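Local coordinates for autoinducer 2-binding protein LsrB (Clostridium saccharobutylicum DSM 13864, PDB 6DSP) that binds the quorum-sensing signal autoinducer-2 in the cleft between the two lobes of a periplasmic-binding-protein fold, at residues R118-Q124 with S325-L331; V189-Y194 with I210-H214. One frame throughout, in Å; residues are numbered along the deposited sequence.

How the contacts relate
The two contacts lie in different lobes of the bilobal binding protein, on opposite sides of the chain's centre, with centres about 34 Å apart and nearest atoms about 17 Å apart. Contact 1 joins two neighbouring strands, 120-123 and 327-330, inside the mixed sheet of the lobe that holds the N-terminus. Contact 2 packs the end of helix 200-213 on strand 187-195, an outermost strand of the four-stranded parallel sheet in the other lobe. Along the chain both segments of contact 2 fall between those of contact 1, because the chain leaves the first lobe after 120-123, builds the second and returns. Of the two, contact 1 reaches the autoinducer-2 site, through Gln124.

Contact 1. Residues R118-Q124 with S325-L331; sequences RKVMVSQ and SSGVVLL
Two interior strands of the mixed sheet pair in parallel here, 120-123 beside 327-330, in a largely buried contact. Their axes approach to 4.6 Å at 25°, and the register sets Val120 beside Gly327, Met121 beside Val328, Val122 beside Val329 and Ser123 beside Leu330. The backbone hydrogen bonds run from Gly327 N to Lys119 O (2.9 Å), Met121 N to Gly327 O (3.0 Å), Val329 N to Met121 O (2.8 Å), Ser123 N to Val329 O (2.8 Å) and Leu331 N to Ser123 O (2.9 Å). Sequence-distant strands meeting this way are characteristic of the two-lobed periplasmic binding fold, whose chain re-enters its first lobe after building the second. On one face Val120 CG1 meets Val329 CG2 at 4.0 Å, both valines t, under helix 273-288; on the other, Met121 CB lies 4.2 Å from Val328 CG2 and Ser123 CB 4.0 Å from Leu330 CD2. At the N-terminal end Lys119, curled through three m torsions, donates from NZ to Ser325 OG (2.8 Å), which also bonds Asp323, while Arg118 forms a salt bridge with Asp112. Beyond the strand's C-terminal end, Gln124 touches bound autoinducer-2 and hydrogen-bonds Asp110 and Gln276; its CA packs 3.8 Å from Leu331 CD1.

Contact 2. Residues V189-Y194 with I210-H214; sequences VAPDNY and ILSAH
Val189 begins the first segment with its CB directed at the end of helix 200-213. Its CG2 sits over one face of the His214 imidazole, 4.1 Å from the ring centroid and 29° off the normal, a CH-pi contact made with chi1 m, and its carbonyl O lies 3.4 Å from His214 CE1. Ala190 opens a type I beta turn that runs to Asn193 and is closed by Asn193 N bonding to Ala190 O (2.9 Å). Pro191 and Asp192 occupy the turn's corners and bulge away from the helix; Asn193 then takes a positive phi of 73° before Tyr194 resumes extended geometry at phi/psi -103/140. The turn interrupts edge strand 187-195, whose backbone pairs with strand 155-160 on both sides of it, and helix 200-213 follows as the crossover that leads on to strand 219-222 in this Rossmann-like lobe. Tyr194, chi1 m and chi2 near 91°, lays its ring face on Ile210 in the last turn of that helix, a CH-pi contact with Ile210 CG1 3.5 Å from the ring centroid and 11° off the normal, and Tyr194 OH shares a 2.9 Å hydrogen bond with His214 NE2. The two aromatic rings meet rim to rim, centroids 6.0 Å apart and planes at 76°. His214, chi1 m, is the first residue to leave helical geometry, at phi/psi -137/62, though its N still bonds to Ile210 O (2.9 Å).

Contact 1. Residues R118-Q124 with S325-L331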
loop_
_atom_site.group_PDB
_atom_site.type_symbol
_atom_site.label_atom_id
_atom_site.label_comp_id
_atom_site.label_asym_id
_atom_site.label_seq_id
_atom_site.Cartn_x
_atom_site.Cartn_y
_atom_site.Cartn_z
ATOM N N ARG A 118 9.254 -6.708 14.417
ATOM C CA ARG A 118 9.541 -7.407 13.169
ATOM C C ARG A 118 10.996 -7.147 12.788
ATOM O O ARG A 118 11.613 -6.172 13.235
ATOM C CB ARG A 118 8.594 -6.947 12.046
ATOM C CG ARG A 118 8.581 -5.377 11.757
ATOM C CD ARG A 118 9.672 -5.030 10.817
ATOM N NE ARG A 118 9.610 -3.604 10.448
ATOM C CZ ARG A 118 10.679 -2.814 10.494
ATOM N NH1 ARG A 118 11.864 -3.288 10.901
ATOM N NH2 ARG A 118 10.562 -1.576 10.080
ATOM N N LYS A 119 11.539 -8.012 11.934
ATOM C CA LYS A 119 12.942 -7.924 11.539
ATOM C C LYS A 119 13.141 -7.009 10.336
ATOM O O LYS A 119 13.819 -5.996 10.436
ATOM C CB LYS A 119 13.569 -9.320 11.330
ATOM C CG LYS A 119 13.431 -10.259 12.555
ATOM C CD LYS A 119 13.616 -9.522 13.877
ATOM C CE LYS A 119 15.020 -9.011 14.082
ATOM N NZ LYS A 119 15.187 -8.220 15.398
ATOM N N VAL A 120 12.525 -7.323 9.222
ATOM C CA VAL A 120 12.663 -6.536 8.010
ATOM C C VAL A 120 11.270 -6.196 7.500
ATOM O O VAL A 120 10.349 -7.029 7.542
ATOM C CB VAL A 120 13.417 -7.333 6.927
ATOM C CG1 VAL A 120 13.401 -6.608 5.577
ATOM C CG2 VAL A 120 14.859 -7.569 7.370
ATOM N N MET A 121 11.118 -4.973 7.019
ATOM C CA MET A 121 9.944 -4.491 6.285
ATOM C C MET A 121 10.326 -4.287 4.819
ATOM O O MET A 121 11.351 -3.659 4.555
ATOM C CB MET A 121 9.538 -3.142 6.877
ATOM C CG MET A 121 8.582 -2.309 6.034
ATOM S SD MET A 121 6.935 -3.031 5.888
ATOM C CE MET A 121 6.224 -1.776 4.842
ATOM N N VAL A 122 9.551 -4.850 3.876
ATOM C CA VAL A 122 9.729 -4.571 2.451
ATOM C C VAL A 122 8.698 -3.547 2.011
ATOM O O VAL A 122 7.493 -3.833 1.914
ATOM C CB VAL A 122 9.688 -5.831 1.576
ATOM C CG1 VAL A 122 9.887 -5.436 0.125
ATOM C CG2 VAL A 122 10.802 -6.784 2.025
ATOM N N SER A 123 9.176 -2.324 1.770
ATOM C CA SER A 123 8.298 -1.189 1.529
ATOM C C SER A 123 8.381 -0.698 0.085
ATOM O O SER A 123 9.471 -0.611 -0.502
ATOM C CB SER A 123 8.678 -0.040 2.466
ATOM O OG SER A 123 7.892 1.108 2.185
ATOM N N GLN A 124 7.229 -0.285 -0.440
ATOM C CA GLN A 124 7.104 0.261 -1.774
ATOM C C GLN A 124 7.690 1.668 -1.922
ATOM O O GLN A 124 7.826 2.137 -3.060
ATOM C CB GLN A 124 5.626 0.294 -2.192
ATOM C CG GLN A 124 4.667 1.000 -1.214
ATOM C CD GLN A 124 4.032 0.070 -0.185
ATOM O OE1 GLN A 124 4.723 -0.755 0.424
ATOM N NE2 GLN A 124 2.748 0.243 0.074
ATOM N N SER A 325 19.367 -4.965 13.852
ATOM C CA SER A 325 18.719 -6.153 13.309
ATOM C C SER A 325 17.315 -5.855 12.808
ATOM O O SER A 325 16.613 -6.775 12.365
ATOM C CB SER A 325 18.643 -7.261 14.349
ATOM O OG SER A 325 17.734 -6.956 15.396
ATOM N N SER A 326 16.895 -4.595 12.845
ATOM C CA SER A 326 15.553 -4.197 12.430
ATOM C C SER A 326 15.726 -3.153 11.334
ATOM O O SER A 326 16.381 -2.136 11.569
ATOM C CB SER A 326 14.806 -3.621 13.636
ATOM O OG SER A 326 13.549 -3.103 13.228
ATOM N N GLY A 327 15.164 -3.386 10.155
ATOM C CA GLY A 327 15.387 -2.464 9.060
ATOM C C GLY A 327 14.406 -2.638 7.920
ATOM O O GLY A 327 13.449 -3.420 8.004
ATOM N N VAL A 328 14.671 -1.909 6.834
ATOM C CA VAL A 328 13.723 -1.741 5.733
ATOM C C VAL A 328 14.426 -1.987 4.405
ATOM O O VAL A 328 15.533 -1.480 4.171
ATOM C CB VAL A 328 13.155 -0.299 5.762
ATOM C CG1 VAL A 328 12.291 -0.005 4.526
ATOM C CG2 VAL A 328 12.407 -0.018 7.055
ATOM N N VAL A 329 13.757 -2.701 3.500
ATOM C CA VAL A 329 14.179 -2.807 2.105
ATOM C C VAL A 329 13.164 -2.022 1.286
ATOM O O VAL A 329 11.956 -2.222 1.445
ATOM C CB VAL A 329 14.227 -4.278 1.659
ATOM C CG1 VAL A 329 14.414 -4.378 0.161
ATOM C CG2 VAL A 329 15.337 -5.011 2.406
ATOM N N LEU A 330 13.649 -1.115 0.434
ATOM C CA LEU A 330 12.801 -0.271 -0.408
ATOM C C LEU A 330 12.764 -0.781 -1.846
ATOM O O LEU A 330 13.811 -1.075 -2.435
ATOM C CB LEU A 330 13.367 1.159 -0.414
ATOM C CG LEU A 330 13.174 1.910 0.913
ATOM C CD1 LEU A 330 14.063 3.154 1.007
ATOM C CD2 LEU A 330 11.703 2.252 1.141
ATOM N N LEU A 331 11.571 -0.804 -2.449
ATOM C CA LEU A 331 11.504 -1.056 -3.881
ATOM C C LEU A 331 12.205 0.071 -4.637
ATOM O O LEU A 331 12.061 1.252 -4.276
ATOM C CB LEU A 331 10.050 -1.083 -4.331
ATOM C CG LEU A 331 9.218 -2.263 -3.841
ATOM C CD1 LEU A 331 7.881 -2.205 -4.551
ATOM C CD2 LEU A 331 9.920 -3.600 -4.078
#

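Contact 2. Residues V189-Y194 with I210-H214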
loop_
_atom_site.group_PDB
_atom_site.type_symbol
_atom_site.label_atom_id
_atom_site.label_comp_id
_atom_site.label_asym_id
_atom_site.label_seq_id
_atom_site.Cartn_x
_atom_site.Cartn_y
_atom_site.Cartn_z
ATOM N N VAL A 189 -11.407 20.036 1.563
ATOM C CA VAL A 189 -12.811 20.216 1.923
ATOM C C VAL A 189 -13.303 19.208 2.953
ATOM O O VAL A 189 -14.465 19.293 3.385
ATOM C CB VAL A 189 -13.731 20.266 0.682
ATOM C CG1 VAL A 189 -13.337 21.413 -0.205
ATOM C CG2 VAL A 189 -13.679 18.960 -0.131
ATOM N N ALA A 190 -12.479 18.234 3.350
ATOM C CA ALA A 190 -12.887 17.219 4.331
ATOM C C ALA A 190 -11.636 16.745 5.056
ATOM O O ALA A 190 -11.141 15.634 4.828
ATOM C CB ALA A 190 -13.619 16.066 3.640
ATOM N N PRO A 191 -11.092 17.575 5.947
ATOM C CA PRO A 191 -9.800 17.238 6.576
ATOM C C PRO A 191 -9.816 15.990 7.447
ATOM O O PRO A 191 -8.742 15.437 7.699
ATOM C CB PRO A 191 -9.427 18.492 7.372
ATOM C CG PRO A 191 -10.626 19.351 7.399
ATOM C CD PRO A 191 -11.590 18.908 6.330
ATOM N N ASP A 192 -10.980 15.512 7.893
ATOM C CA ASP A 192 -11.018 14.245 8.636
ATOM C C ASP A 192 -10.658 13.057 7.748
ATOM O O ASP A 192 -10.315 11.990 8.272
ATOM C CB ASP A 192 -12.437 13.976 9.141
ATOM C CG ASP A 192 -12.814 14.779 10.371
ATOM O OD1 ASP A 192 -11.955 15.470 10.957
ATOM O OD2 ASP A 192 -14.001 14.677 10.762
ATOM N N ASN A 193 -10.702 13.224 6.429
ATOM C CA ASN A 193 -10.572 12.172 5.432
ATOM C C ASN A 193 -11.824 11.311 5.399
ATOM O O ASN A 193 -12.569 11.233 6.380
ATOM C CB ASN A 193 -9.377 11.247 5.637
ATOM C CG ASN A 193 -8.089 11.991 5.867
ATOM O OD1 ASN A 193 -7.731 12.905 5.117
ATOM N ND2 ASN A 193 -7.344 11.562 6.879
ATOM N N TYR A 194 -12.052 10.680 4.268
ATOM C CA TYR A 194 -13.097 9.678 4.142
ATOM C C TYR A 194 -12.482 8.285 4.166
ATOM O O TYR A 194 -11.456 8.032 3.528
ATOM C CB TYR A 194 -13.886 9.890 2.853
ATOM C CG TYR A 194 -14.886 11.021 2.925
ATOM C CD1 TYR A 194 -14.536 12.333 2.557
ATOM C CD2 TYR A 194 -16.191 10.777 3.331
ATOM C CE1 TYR A 194 -15.463 13.352 2.587
ATOM C CE2 TYR A 194 -17.137 11.799 3.360
ATOM C CZ TYR A 194 -16.760 13.079 2.996
ATOM O OH TYR A 194 -17.681 14.089 3.022
ATOM N N ILE A 210 -18.937 11.421 -0.994
ATOM C CA ILE A 210 -18.044 12.552 -1.245
ATOM C C ILE A 210 -18.576 13.424 -2.365
ATOM O O ILE A 210 -18.614 14.653 -2.245
ATOM C CB ILE A 210 -16.630 12.055 -1.581
ATOM C CG1 ILE A 210 -16.050 11.232 -0.430
ATOM C CG2 ILE A 210 -15.731 13.235 -1.974
ATOM C CD1 ILE A 210 -14.689 10.628 -0.774
ATOM N N LEU A 211 -19.017 12.805 -3.472
ATOM C CA LEU A 211 -19.478 13.578 -4.611
ATOM C C LEU A 211 -20.806 14.263 -4.332
ATOM O O LEU A 211 -21.086 15.318 -4.918
ATOM C CB LEU A 211 -19.557 12.665 -5.827
ATOM C CG LEU A 211 -18.207 12.171 -6.373
ATOM C CD1 LEU A 211 -18.391 11.024 -7.370
ATOM C CD2 LEU A 211 -17.454 13.351 -7.012
ATOM N N SER A 212 -21.632 13.707 -3.443
ATOM C CA SER A 212 -22.902 14.338 -3.082
ATOM C C SER A 212 -22.692 15.520 -2.125
ATOM O O SER A 212 -23.351 16.564 -2.252
ATOM C CB SER A 212 -23.828 13.297 -2.440
ATOM O OG SER A 212 -24.112 12.227 -3.336
ATOM N N ALA A 213 -21.809 15.359 -1.134
ATOM C CA ALA A 213 -21.602 16.371 -0.109
ATOM C C ALA A 213 -20.638 17.460 -0.558
ATOM O O ALA A 213 -20.642 18.544 0.030
ATOM C CB ALA A 213 -21.070 15.708 1.166
ATOM N N HIS A 214 -19.826 17.182 -1.577
ATOM C CA HIS A 214 -18.820 18.103 -2.077
ATOM C C HIS A 214 -18.886 18.064 -3.604
ATOM O O HIS A 214 -17.951 17.646 -4.289
ATOM C CB HIS A 214 -17.428 17.720 -1.573
ATOM C CG HIS A 214 -17.364 17.545 -0.096
ATOM N ND1 HIS A 214 -17.324 18.607 0.782
ATOM C CD2 HIS A 214 -17.411 16.423 0.662
ATOM C CE1 HIS A 214 -17.325 18.142 2.020
ATOM N NE2 HIS A 214 -17.393 16.824 1.976
#